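Local coordinates for protein mycosin-1 (Mycobacterium smegmatis, PDB 4KB5) that cleaves the secreted substrate EspB as a membrane-anchored subtilisin-like serine protease, and may regulate ESX-1 type VII secretion, at residues I337-T342 with W369-G374. Residues are numbered along the deposited sequence; the frame is centred on the assembly and turned at random.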
ATOM      1  N   ILE A 337      -0.196  -7.603 -14.850  1.00 26.96           N
ATOM      2  CA  ILE A 337      -1.321  -7.311 -13.964  1.00 27.48           C
ATOM      3  C   ILE A 337      -1.410  -5.804 -13.701  1.00 27.46           C
ATOM      4  O   ILE A 337      -2.470  -5.205 -13.861  1.00 28.66           O
ATOM      5  CB  ILE A 337      -1.246  -8.136 -12.653  1.00 27.74           C
ATOM      6  CG1 ILE A 337      -1.552  -9.601 -12.969  1.00 27.24           C
ATOM      7  CG2 ILE A 337      -2.233  -7.586 -11.618  1.00 28.28           C
ATOM      8  CD1 ILE A 337      -1.170 -10.593 -11.878  1.00 29.37           C
ATOM      9  N   ILE A 338      -0.289  -5.187 -13.349  1.00 28.26           N
ATOM     10  CA  ILE A 338      -0.222  -3.730 -13.165  1.00 29.66           C
ATOM     11  C   ILE A 338      -0.646  -2.978 -14.441  1.00 31.49           C
ATOM     12  O   ILE A 338      -1.374  -1.982 -14.360  1.00 29.72           O
ATOM     13  CB  ILE A 338       1.188  -3.276 -12.730  1.00 30.26           C
ATOM     14  CG1 ILE A 338       1.476  -3.707 -11.280  1.00 29.72           C
ATOM     15  CG2 ILE A 338       1.351  -1.762 -12.845  1.00 31.25           C
ATOM     16  CD1 ILE A 338       2.950  -3.623 -10.916  1.00 31.84           C
ATOM     17  N   ASN A 339      -0.201  -3.458 -15.605  1.00 31.25           N
ATOM     18  CA  ASN A 339      -0.540  -2.804 -16.877  1.00 32.29           C
ATOM     19  C   ASN A 339      -2.049  -2.799 -17.115  1.00 31.95           C
ATOM     20  O   ASN A 339      -2.624  -1.784 -17.494  1.00 34.15           O
ATOM     21  CB  ASN A 339       0.160  -3.481 -18.068  1.00 31.63           C
ATOM     22  CG  ASN A 339      -0.266  -2.877 -19.407  1.00 32.81           C
ATOM     23  OD1 ASN A 339      -0.957  -3.516 -20.205  1.00 34.36           O
ATOM     24  ND2 ASN A 339       0.105  -1.638 -19.627  1.00 30.15           N
ATOM     25  N   ARG A 340      -2.667  -3.950 -16.893  1.00 32.08           N
ATOM     26  CA  ARG A 340      -4.102  -4.121 -17.000  1.00 33.12           C
ATOM     27  C   ARG A 340      -4.900  -3.182 -16.059  1.00 33.74           C
ATOM     28  O   ARG A 340      -5.910  -2.588 -16.461  1.00 34.19           O
ATOM     29  CB  ARG A 340      -4.431  -5.588 -16.764  1.00 32.76           C
ATOM     30  CG  ARG A 340      -5.903  -5.910 -16.655  1.00 35.72           C
ATOM     31  CD  ARG A 340      -6.141  -7.402 -16.791  1.00 36.87           C
ATOM     32  NE  ARG A 340      -6.087  -7.808 -18.180  1.00 40.58           N
ATOM     33  CZ  ARG A 340      -7.087  -7.695 -19.056  1.00 39.83           C
ATOM     34  NH1 ARG A 340      -6.896  -8.093 -20.302  1.00 38.45           N
ATOM     35  NH2 ARG A 340      -8.270  -7.191 -18.707  1.00 38.84           N
ATOM     36  N   ILE A 341      -4.427  -3.029 -14.830  1.00 30.38           N
ATOM     37  CA  ILE A 341      -5.054  -2.132 -13.866  1.00 29.20           C
ATOM     38  C   ILE A 341      -4.910  -0.652 -14.259  1.00 30.07           C
ATOM     39  O   ILE A 341      -5.879   0.111 -14.184  1.00 30.48           O
ATOM     40  CB  ILE A 341      -4.519  -2.401 -12.434  1.00 29.66           C
ATOM     41  CG1 ILE A 341      -4.997  -3.778 -11.954  1.00 28.61           C
ATOM     42  CG2 ILE A 341      -4.933  -1.296 -11.462  1.00 28.08           C
ATOM     43  CD1 ILE A 341      -4.458  -4.206 -10.597  1.00 30.63           C
ATOM     44  N   THR A 342      -3.718  -0.244 -14.688  1.00 28.36           N
ATOM     45  CA  THR A 342      -3.496   1.152 -15.048  1.00 28.83           C
ATOM     46  C   THR A 342      -4.111   1.531 -16.413  1.00 30.37           C
ATOM     47  O   THR A 342      -4.549   2.656 -16.589  1.00 31.70           O
ATOM     48  CB  THR A 342      -2.001   1.514 -15.026  1.00 29.68           C
ATOM     49  OG1 THR A 342      -1.301   0.677 -15.957  1.00 29.09           O
ATOM     50  CG2 THR A 342      -1.425   1.305 -13.597  1.00 30.66           C
ATOM     51  N   TRP A 369     -12.028  -6.025 -20.073  1.00 39.27           N
ATOM     52  CA  TRP A 369     -11.462  -5.471 -21.325  1.00 40.51           C
ATOM     53  C   TRP A 369     -10.435  -6.381 -21.934  1.00 43.17           C
ATOM     54  O   TRP A 369      -9.663  -7.047 -21.217  1.00 40.42           O
ATOM     55  CB  TRP A 369     -10.829  -4.097 -21.122  1.00 41.13           C
ATOM     56  CG  TRP A 369     -11.787  -2.936 -20.961  1.00 45.59           C
ATOM     57  CD1 TRP A 369     -13.122  -2.975 -20.568  1.00 44.50           C
ATOM     58  CD2 TRP A 369     -11.489  -1.500 -21.137  1.00 47.22           C
ATOM     59  NE1 TRP A 369     -13.657  -1.716 -20.519  1.00 45.82           N
ATOM     60  CE2 TRP A 369     -12.734  -0.785 -20.841  1.00 48.19           C
ATOM     61  CE3 TRP A 369     -10.364  -0.768 -21.513  1.00 50.59           C
ATOM     62  CZ2 TRP A 369     -12.827   0.601 -20.919  1.00 51.52           C
ATOM     63  CZ3 TRP A 369     -10.470   0.634 -21.586  1.00 52.58           C
ATOM     64  CH2 TRP A 369     -11.673   1.298 -21.295  1.00 53.60           C
ATOM     65  N   GLU A 370     -10.414  -6.412 -23.266  1.00 41.91           N
ATOM     66  CA  GLU A 370      -9.379  -7.125 -23.999  1.00 43.58           C
ATOM     67  C   GLU A 370      -8.353  -6.104 -24.467  1.00 45.00           C
ATOM     68  O   GLU A 370      -8.675  -5.166 -25.215  1.00 42.85           O
ATOM     69  CB  GLU A 370      -9.969  -7.891 -25.179  1.00 47.82           C
ATOM     70  CG  GLU A 370      -9.261  -9.201 -25.485  0.88 50.76           C
ATOM     71  CD  GLU A 370      -9.417  -9.626 -26.933  0.08 52.55           C
ATOM     72  OE1 GLU A 370      -8.450 -10.182 -27.488  0.79 56.60           O
ATOM     73  OE2 GLU A 370     -10.495  -9.401 -27.521  0.99 53.86           O
ATOM     74  N   ILE A 371      -7.123  -6.265 -23.988  1.00 44.84           N
ATOM     75  CA  ILE A 371      -6.040  -5.337 -24.309  1.00 44.13           C
ATOM     76  C   ILE A 371      -4.747  -6.117 -24.581  1.00 45.36           C
ATOM     77  O   ILE A 371      -4.637  -7.278 -24.186  1.00 43.00           O
ATOM     78  CB  ILE A 371      -5.793  -4.310 -23.169  1.00 44.55           C
ATOM     79  CG1 ILE A 371      -5.356  -5.028 -21.880  1.00 42.57           C
ATOM     80  CG2 ILE A 371      -7.003  -3.388 -22.975  1.00 44.14           C
ATOM     81  CD1 ILE A 371      -5.039  -4.115 -20.710  1.00 44.15           C
ATOM     82  N   PRO A 372      -3.769  -5.479 -25.258  1.00 46.81           N
ATOM     83  CA  PRO A 372      -2.440  -6.102 -25.378  1.00 47.43           C
ATOM     84  C   PRO A 372      -1.789  -6.312 -23.993  1.00 45.40           C
ATOM     85  O   PRO A 372      -1.760  -5.386 -23.182  1.00 46.39           O
ATOM     86  CB  PRO A 372      -1.635  -5.091 -26.227  1.00 48.24           C
ATOM     87  CG  PRO A 372      -2.456  -3.837 -26.298  1.00 49.42           C
ATOM     88  CD  PRO A 372      -3.883  -4.230 -26.044  1.00 49.20           C
ATOM     89  N   ASP A 373      -1.308  -7.523 -23.724  1.00 43.40           N
ATOM     90  CA  ASP A 373      -0.660  -7.846 -22.436  1.00 45.63           C
ATOM     91  C   ASP A 373       0.561  -6.975 -22.121  1.00 44.37           C
ATOM     92  O   ASP A 373       0.758  -6.557 -20.981  1.00 41.22           O
ATOM     93  CB  ASP A 373      -0.257  -9.317 -22.390  1.00 45.78           C
ATOM     94  CG  ASP A 373      -1.449 -10.246 -22.289  1.00 49.37           C
ATOM     95  OD1 ASP A 373      -1.266 -11.466 -22.469  1.00 49.65           O
ATOM     96  OD2 ASP A 373      -2.573  -9.759 -22.021  1.00 50.57           O
ATOM     97  N   GLY A 374       1.375  -6.704 -23.140  1.00 41.58           N
ATOM     98  CA  GLY A 374       2.590  -5.926 -22.955  1.00 38.33           C
ATOM     99  C   GLY A 374       3.723  -6.788 -22.427  1.00 34.45           C
ATOM    100  O   GLY A 374       3.577  -7.997 -22.314  1.00 34.75           O
TER
HETATM  101  O   HOH W   1      -1.949  -2.915 -22.879  1.00 39.49           O
HETATM  102  O   HOH W   2      -3.718  -7.813 -20.018  1.00 40.84           O
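The guanidinium of R340 has I371 CG1 over one of its faces, 3.8 Å from NH1, and the carbonyl oxygen of W369 at its edge. That oxygen lies only 6° out of the guanidinium plane and is gripped by both terminal nitrogens, two end-on hydrogen bonds, from NH1 and NH2, converging on one acceptor. The NH2 bond is the shorter and straighter, 2.9 Å to W369 O with an N-H...O angle of 152°, against 3.1 Å from NH1 to the same oxygen. NH2 also donates to A366 O, and R340 makes a cation-pi contact with F329. The arginine chain leaves the helix with CG anti to the backbone N (chi1 172°), then bends at chi3. The side chain of I371 crosses that of R340 obliquely; CG1 lies over the guanidinium while CD1 goes on to the helix backbone, 3.8 Å from R340 CA.

Two waters extend the contact toward 372-374. One accepts from R340 NE at 3.0 Å and donates to D373 OD2, linking opposite charges whose nearest atoms, R340 NH1 and D373 OD2, stay 4.9 Å apart. The other donates to N339 OD1 at 2.9 Å; its approach to P372 O is suspiciously close and therefore doubtful. G374 O accepts from Q336 NE2.

The contact thus fastens the loop after helix 363-368 onto helix 334-343, at the surface of the subtilase domain and away from the catalytic triad. Its chemistry implies a hold centred on one buried arginine: direct hydrogen bonds fix the main chain at W369, whereas the attraction to D373 is water-mediated and probably softened by solvent.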